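Local coordinates for protein 2-(hydroxymethyl)glutarate dehydrogenase (Eubacterium barkeri, PDB 3CKY) that catalyses the NAD-dependent interconversion of 2-formylglutarate and (S)-2-hydroxymethylglutarate in the fermentation of nicotinate, at residues 63-68 against 93-98; 135-140 against 158-163. All blocks are in the same frame, centred on the assembly; numbering follows the deposited sequence.

Both contacts pair neighbouring parallel strands of one mixed sheet, the core of the Rossmann-type NAD-binding domain. Interaction 1, between 63-68 and 93-98, joins two central strands; interaction 2, between 135-140 and 158-163, joins the last two in the order, with 158-165 outermost within the chain. Strand 118-125 lies between the pairs, parallel to 93-96 and antiparallel to 136-141. The centres of the two contacts are about 14 Å apart and their nearest atoms about 6 Å, without touching. Along the chain interaction 1 closes before interaction 2 opens. Interaction 1 ends near the probable NAD site, whereas interaction 2 reaches toward the probable active-site lysine, Lys-174, and a second subunit.

Interaction 1 (63-68 against 93-98); sequences IIFTSL and VIVDMS
Just past the paired strands, the hydroxyl of Ser-98 ties its segment to Leu-68 of the other, where regular sheet pairing has ended. Its OG accepts the backbone N-H of Leu-68 at 2.7 Å in a nearly straight bond (170°) and donates to OD1 of Asp-96. That carboxylate oxygen takes the hydroxyl on its syn lone pair, while the backbone N of Ser-98 reaches it from above the carboxylate plane, 3.0 Å from OD1, closing an Asx turn. OD2 is bound to the hydroxyl of Tyr-119. An alanine in place of Asp-96 would probably leave Ser-98 OG and N without their shared acceptor and its hydroxyl free to turn away from Leu-68.

Strands 63-66 and 93-96 run parallel at the centre of the Rossmann-type sheet, with backbone bonds alternating from Ile-64 N to Val-93 O through Met-97 N to Thr-66 O. On one face Ile-64 and Ile-94 lie side by side, pointing the same way, their CD1 methyls 3.6 Å apart. On this face, too, the methyl CG2 of Thr-66 leans on Asp-96 OD1, while its OG1, anti to the backbone N (chi1 -160°), is bound to Ile-10 O. The other face carries Ile-63, Phe-65 and Val-95: CG1 of Val-95 packs obliquely against CE2 of the Phe-65 ring at 3.9 Å. Met-97, bent at chi3 (-80°), brings CE to 3.8 Å from Phe-65 CB, while its SD lies 5.4 Å from the centroid of the Phe-65 ring in an oblique Met-aromatic contact, and its side chain also approaches Met-19 of the probable NAD site.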
loop_
_atom_site.group_PDB
_atom_site.type_symbol
_atom_site.label_atom_id
_atom_site.label_comp_id
_atom_site.label_asym_id
_atom_site.label_seq_id
_atom_site.Cartn_x
_atom_site.Cartn_y
_atom_site.Cartn_z
ATOM N N ILE A 63 -33.605 6.458 28.136
ATOM C CA ILE A 63 -32.864 6.223 26.906
ATOM C C ILE A 63 -32.197 7.530 26.492
ATOM O O ILE A 63 -32.865 8.550 26.331
ATOM C CB ILE A 63 -33.781 5.722 25.772
ATOM C CG1 ILE A 63 -34.427 4.385 26.164
ATOM C CG2 ILE A 63 -32.987 5.587 24.460
ATOM C CD1 ILE A 63 -35.544 3.936 25.229
ATOM N N ILE A 64 -30.880 7.491 26.335
ATOM C CA ILE A 64 -30.098 8.683 26.030
ATOM C C ILE A 64 -29.432 8.525 24.662
ATOM O O ILE A 64 -28.781 7.516 24.385
ATOM C CB ILE A 64 -29.014 8.948 27.102
ATOM C CG1 ILE A 64 -29.643 9.057 28.495
ATOM C CG2 ILE A 64 -28.248 10.225 26.781
ATOM C CD1 ILE A 64 -28.636 8.960 29.620
ATOM N N PHE A 65 -29.617 9.531 23.815
ATOM C CA PHE A 65 -29.012 9.562 22.502
ATOM C C PHE A 65 -27.817 10.494 22.511
ATOM O O PHE A 65 -27.853 11.569 23.114
ATOM C CB PHE A 65 -30.021 10.037 21.460
ATOM C CG PHE A 65 -31.095 9.042 21.172
ATOM C CD1 PHE A 65 -32.280 9.055 21.894
ATOM C CD2 PHE A 65 -30.924 8.086 20.188
ATOM C CE1 PHE A 65 -33.282 8.129 21.634
ATOM C CE2 PHE A 65 -31.917 7.162 19.920
ATOM C CZ PHE A 65 -33.100 7.184 20.642
ATOM N N THR A 66 -26.753 10.063 21.843
ATOM C CA THR A 66 -25.593 10.905 21.629
ATOM C C THR A 66 -24.939 10.570 20.300
ATOM O O THR A 66 -25.045 9.447 19.813
ATOM C CB THR A 66 -24.564 10.759 22.779
ATOM O OG1 THR A 66 -23.704 11.901 22.796
ATOM C CG2 THR A 66 -23.742 9.480 22.637
ATOM N N SER A 67 -24.289 11.568 19.718
ATOM C CA SER A 67 -23.460 11.397 18.539
ATOM C C SER A 67 -22.284 12.370 18.652
ATOM O O SER A 67 -22.442 13.578 18.448
ATOM C CB SER A 67 -24.261 11.663 17.264
ATOM O OG SER A 67 -23.454 11.457 16.116
ATOM N N LEU A 68 -21.118 11.834 19.000
ATOM C CA LEU A 68 -19.931 12.637 19.266
ATOM C C LEU A 68 -18.897 12.429 18.154
ATOM O O LEU A 68 -19.005 11.469 17.384
ATOM C CB LEU A 68 -19.375 12.276 20.650
ATOM C CG LEU A 68 -20.377 12.493 21.807
ATOM C CD1 LEU A 68 -19.921 11.854 23.116
ATOM C CD2 LEU A 68 -20.630 13.979 22.015
ATOM N N VAL A 93 -30.444 2.997 29.137
ATOM C CA VAL A 93 -29.793 2.603 27.890
ATOM C C VAL A 93 -29.175 3.832 27.225
ATOM O O VAL A 93 -29.853 4.845 27.046
ATOM C CB VAL A 93 -30.789 1.958 26.900
ATOM C CG1 VAL A 93 -30.066 1.476 25.639
ATOM C CG2 VAL A 93 -31.547 0.806 27.560
ATOM N N ILE A 94 -27.889 3.739 26.881
ATOM C CA ILE A 94 -27.209 4.765 26.097
ATOM C C ILE A 94 -27.176 4.305 24.646
ATOM O O ILE A 94 -26.759 3.187 24.362
ATOM C CB ILE A 94 -25.747 4.980 26.540
ATOM C CG1 ILE A 94 -25.636 5.163 28.062
ATOM C CG2 ILE A 94 -25.144 6.167 25.793
ATOM C CD1 ILE A 94 -26.371 6.372 28.617
ATOM N N VAL A 95 -27.625 5.164 23.737
ATOM C CA VAL A 95 -27.601 4.869 22.305
ATOM C C VAL A 95 -26.593 5.785 21.634
ATOM O O VAL A 95 -26.870 6.957 21.392
ATOM C CB VAL A 95 -28.982 5.053 21.661
ATOM C CG1 VAL A 95 -28.908 4.731 20.175
ATOM C CG2 VAL A 95 -30.018 4.172 22.365
ATOM N N ASP A 96 -25.412 5.231 21.362
ATOM C CA ASP A 96 -24.294 5.974 20.802
ATOM C C ASP A 96 -24.308 5.884 19.276
ATOM O O ASP A 96 -24.090 4.825 18.700
ATOM C CB ASP A 96 -22.976 5.427 21.357
ATOM C CG ASP A 96 -21.798 6.359 21.118
ATOM O OD1 ASP A 96 -21.929 7.360 20.383
ATOM O OD2 ASP A 96 -20.723 6.080 21.679
ATOM N N MET A 97 -24.572 7.012 18.630
ATOM C CA MET A 97 -24.647 7.070 17.177
ATOM C C MET A 97 -23.350 7.621 16.592
ATOM O O MET A 97 -23.270 7.888 15.392
ATOM C CB MET A 97 -25.829 7.941 16.753
ATOM C CG MET A 97 -27.145 7.480 17.325
ATOM S SD MET A 97 -28.488 8.577 16.878
ATOM C CE MET A 97 -28.234 9.911 18.076
ATOM N N SER A 98 -22.342 7.784 17.452
ATOM C CA SER A 98 -21.044 8.286 17.048
ATOM C C SER A 98 -20.373 7.387 16.029
ATOM O O SER A 98 -20.496 6.156 16.070
ATOM C CB SER A 98 -20.106 8.420 18.250
ATOM O OG SER A 98 -20.672 9.227 19.263
#

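Interaction 2 (135-140 against 158-163)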
loop_
_atom_site.group_PDB
_atom_site.type_symbol
_atom_site.label_atom_id
_atom_site.label_comp_id
_atom_site.label_asym_id
_atom_site.label_seq_id
_atom_site.Cartn_x
_atom_site.Cartn_y
_atom_site.Cartn_z
ATOM N N THR A 135 -36.988 8.988 8.652
ATOM C CA THR A 135 -36.801 7.844 7.754
ATOM C C THR A 135 -35.379 7.286 7.784
ATOM O O THR A 135 -35.000 6.497 6.912
ATOM C CB THR A 135 -37.165 8.224 6.304
ATOM O OG1 THR A 135 -36.319 9.292 5.850
ATOM C CG2 THR A 135 -38.620 8.647 6.229
ATOM N N LEU A 136 -34.607 7.682 8.797
ATOM C CA LEU A 136 -33.233 7.212 8.967
ATOM C C LEU A 136 -33.141 5.690 8.988
ATOM O O LEU A 136 -34.011 5.015 9.548
ATOM C CB LEU A 136 -32.642 7.743 10.282
ATOM C CG LEU A 136 -32.293 9.225 10.362
ATOM C CD1 LEU A 136 -31.893 9.568 11.789
ATOM C CD2 LEU A 136 -31.189 9.587 9.378
ATOM N N THR A 137 -32.082 5.157 8.384
ATOM C CA THR A 137 -31.733 3.748 8.567
ATOM C C THR A 137 -30.834 3.666 9.780
ATOM O O THR A 137 -29.856 4.395 9.877
ATOM C CB THR A 137 -31.042 3.155 7.332
ATOM O OG1 THR A 137 -31.978 3.133 6.252
ATOM C CG2 THR A 137 -30.559 1.731 7.600
ATOM N N ILE A 138 -31.191 2.802 10.718
ATOM C CA ILE A 138 -30.482 2.692 11.985
ATOM C C ILE A 138 -29.954 1.274 12.153
ATOM O O ILE A 138 -30.721 0.311 12.103
ATOM C CB ILE A 138 -31.386 3.086 13.171
ATOM C CG1 ILE A 138 -31.924 4.522 12.968
ATOM C CG2 ILE A 138 -30.622 2.956 14.495
ATOM C CD1 ILE A 138 -32.792 5.061 14.105
ATOM N N MET A 139 -28.637 1.159 12.344
ATOM C CA MET A 139 -27.974 -0.131 12.445
ATOM C C MET A 139 -27.535 -0.344 13.897
ATOM O O MET A 139 -26.673 0.372 14.400
ATOM C CB MET A 139 -26.782 -0.176 11.490
ATOM C CG MET A 139 -27.164 -0.053 9.993
ATOM S SD MET A 139 -26.026 0.978 8.991
ATOM C CE MET A 139 -26.301 2.574 9.774
ATOM N N VAL A 140 -28.123 -1.347 14.555
ATOM C CA VAL A 140 -27.997 -1.506 16.004
ATOM C C VAL A 140 -27.184 -2.732 16.413
ATOM O O VAL A 140 -27.434 -3.839 15.940
ATOM C CB VAL A 140 -29.390 -1.598 16.676
ATOM C CG1 VAL A 140 -29.247 -1.643 18.200
ATOM C CG2 VAL A 140 -30.271 -0.425 16.252
ATOM N N GLY A 158 -36.490 6.665 13.042
ATOM C CA GLY A 158 -36.007 5.999 11.829
ATOM C C GLY A 158 -37.072 5.145 11.174
ATOM O O GLY A 158 -38.122 4.907 11.760
ATOM N N LYS A 159 -36.800 4.685 9.957
ATOM C CA LYS A 159 -37.702 3.780 9.254
ATOM C C LYS A 159 -37.154 2.344 9.282
ATOM O O LYS A 159 -37.732 1.477 9.952
ATOM C CB LYS A 159 -37.944 4.277 7.824
ATOM C CG LYS A 159 -38.804 3.366 6.954
ATOM C CD LYS A 159 -39.313 4.099 5.728
ATOM C CE LYS A 159 -39.812 3.136 4.691
ATOM N NZ LYS A 159 -40.498 3.815 3.565
ATOM N N ASP A 160 -36.055 2.088 8.565
ATOM C CA ASP A 160 -35.436 0.757 8.568
ATOM C C ASP A 160 -34.501 0.603 9.760
ATOM O O ASP A 160 -33.374 1.124 9.764
ATOM C CB ASP A 160 -34.680 0.503 7.267
ATOM C CG ASP A 160 -35.605 0.362 6.068
ATOM O OD1 ASP A 160 -36.816 0.167 6.275
ATOM O OD2 ASP A 160 -35.117 0.438 4.917
ATOM N N ILE A 161 -34.989 -0.097 10.784
ATOM C CA ILE A 161 -34.224 -0.328 12.004
ATOM C C ILE A 161 -33.672 -1.749 11.973
ATOM O O ILE A 161 -34.433 -2.719 12.043
ATOM C CB ILE A 161 -35.098 -0.153 13.268
ATOM C CG1 ILE A 161 -35.876 1.176 13.225
ATOM C CG2 ILE A 161 -34.230 -0.249 14.545
ATOM C CD1 ILE A 161 -35.022 2.397 12.972
ATOM N N TYR A 162 -32.355 -1.872 11.856
ATOM C CA TYR A 162 -31.706 -3.173 11.770
ATOM C C TYR A 162 -31.043 -3.564 13.084
ATOM O O TYR A 162 -30.266 -2.782 13.663
ATOM C CB TYR A 162 -30.646 -3.167 10.683
ATOM C CG TYR A 162 -31.195 -3.073 9.288
ATOM C CD1 TYR A 162 -31.573 -4.217 8.594
ATOM C CD2 TYR A 162 -31.317 -1.841 8.648
ATOM C CE1 TYR A 162 -32.064 -4.137 7.305
ATOM C CE2 TYR A 162 -31.805 -1.749 7.352
ATOM C CZ TYR A 162 -32.181 -2.897 6.688
ATOM O OH TYR A 162 -32.672 -2.832 5.394
ATOM N N HIS A 163 -31.368 -4.771 13.551
ATOM C CA HIS A 163 -30.625 -5.405 14.621
ATOM C C HIS A 163 -29.530 -6.229 13.946
ATOM O O HIS A 163 -29.740 -7.378 13.574
ATOM C CB HIS A 163 -31.548 -6.262 15.488
ATOM C CG HIS A 163 -30.861 -6.884 16.658
ATOM N ND1 HIS A 163 -29.751 -6.323 17.250
ATOM C CD2 HIS A 163 -31.132 -8.011 17.357
ATOM C CE1 HIS A 163 -29.359 -7.085 18.255
ATOM N NE2 HIS A 163 -30.183 -8.114 18.342
HETATM O O HOH W 1 -34.754 3.746 6.491
#
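Ile-138 and Tyr-162 sit at the middle of the backbone pairing, where Ile-138 N donates to Asp-160 O and Tyr-162 N returns a bond to Ile-138 O at 2.7 Å. Val-140 N to Tyr-162 O continues this parallel pattern. At the opposite end Lys-159 N reaches Leu-136 O by a more bent bond (148°), where the backbone bends at Lys-159 and Asp-160. One water spans that bend: it donates to Thr-135 O, accepts from Asp-160 N at 3.0 Å, and is bonded to Thr-137 OG1 as well.

Among the apolar contacts, Ile-138 and Ile-161 lie side by side. With its CG1 anti to the carbonyl carbon (chi1 -50°) and a second bend at chi2 (-53°), Ile-161 turns CD1 to within 3.7 Å of Ile-138 CD1, and this methyl also rests on Ile-138 CB. CD1 of Ile-138 goes on to CA of Gly-158 at 4.0 Å; a CB on this glycine would clash with that methyl. The Tyr-162 ring receives CG2 of Thr-137 at its edge, near the ring plane, 3.7 Å from CE2.

Asp-160 and Tyr-162 turn their polar ends to a second subunit, whose Lys-211 forms a salt bridge with Asp-160 OD2 and, like its Glu-207, a hydrogen bond with Tyr-162 OH. The two strands are the arms of a beta-alpha-beta crossover through helix 144-157, which packs over Ile-138, Val-140 and Ile-161 and stacks Phe-147 on His-163; strand 118-125 pairs with the other edge of 136-141, and helix 169-197 meets Met-139 through Val-173 and Lys-174.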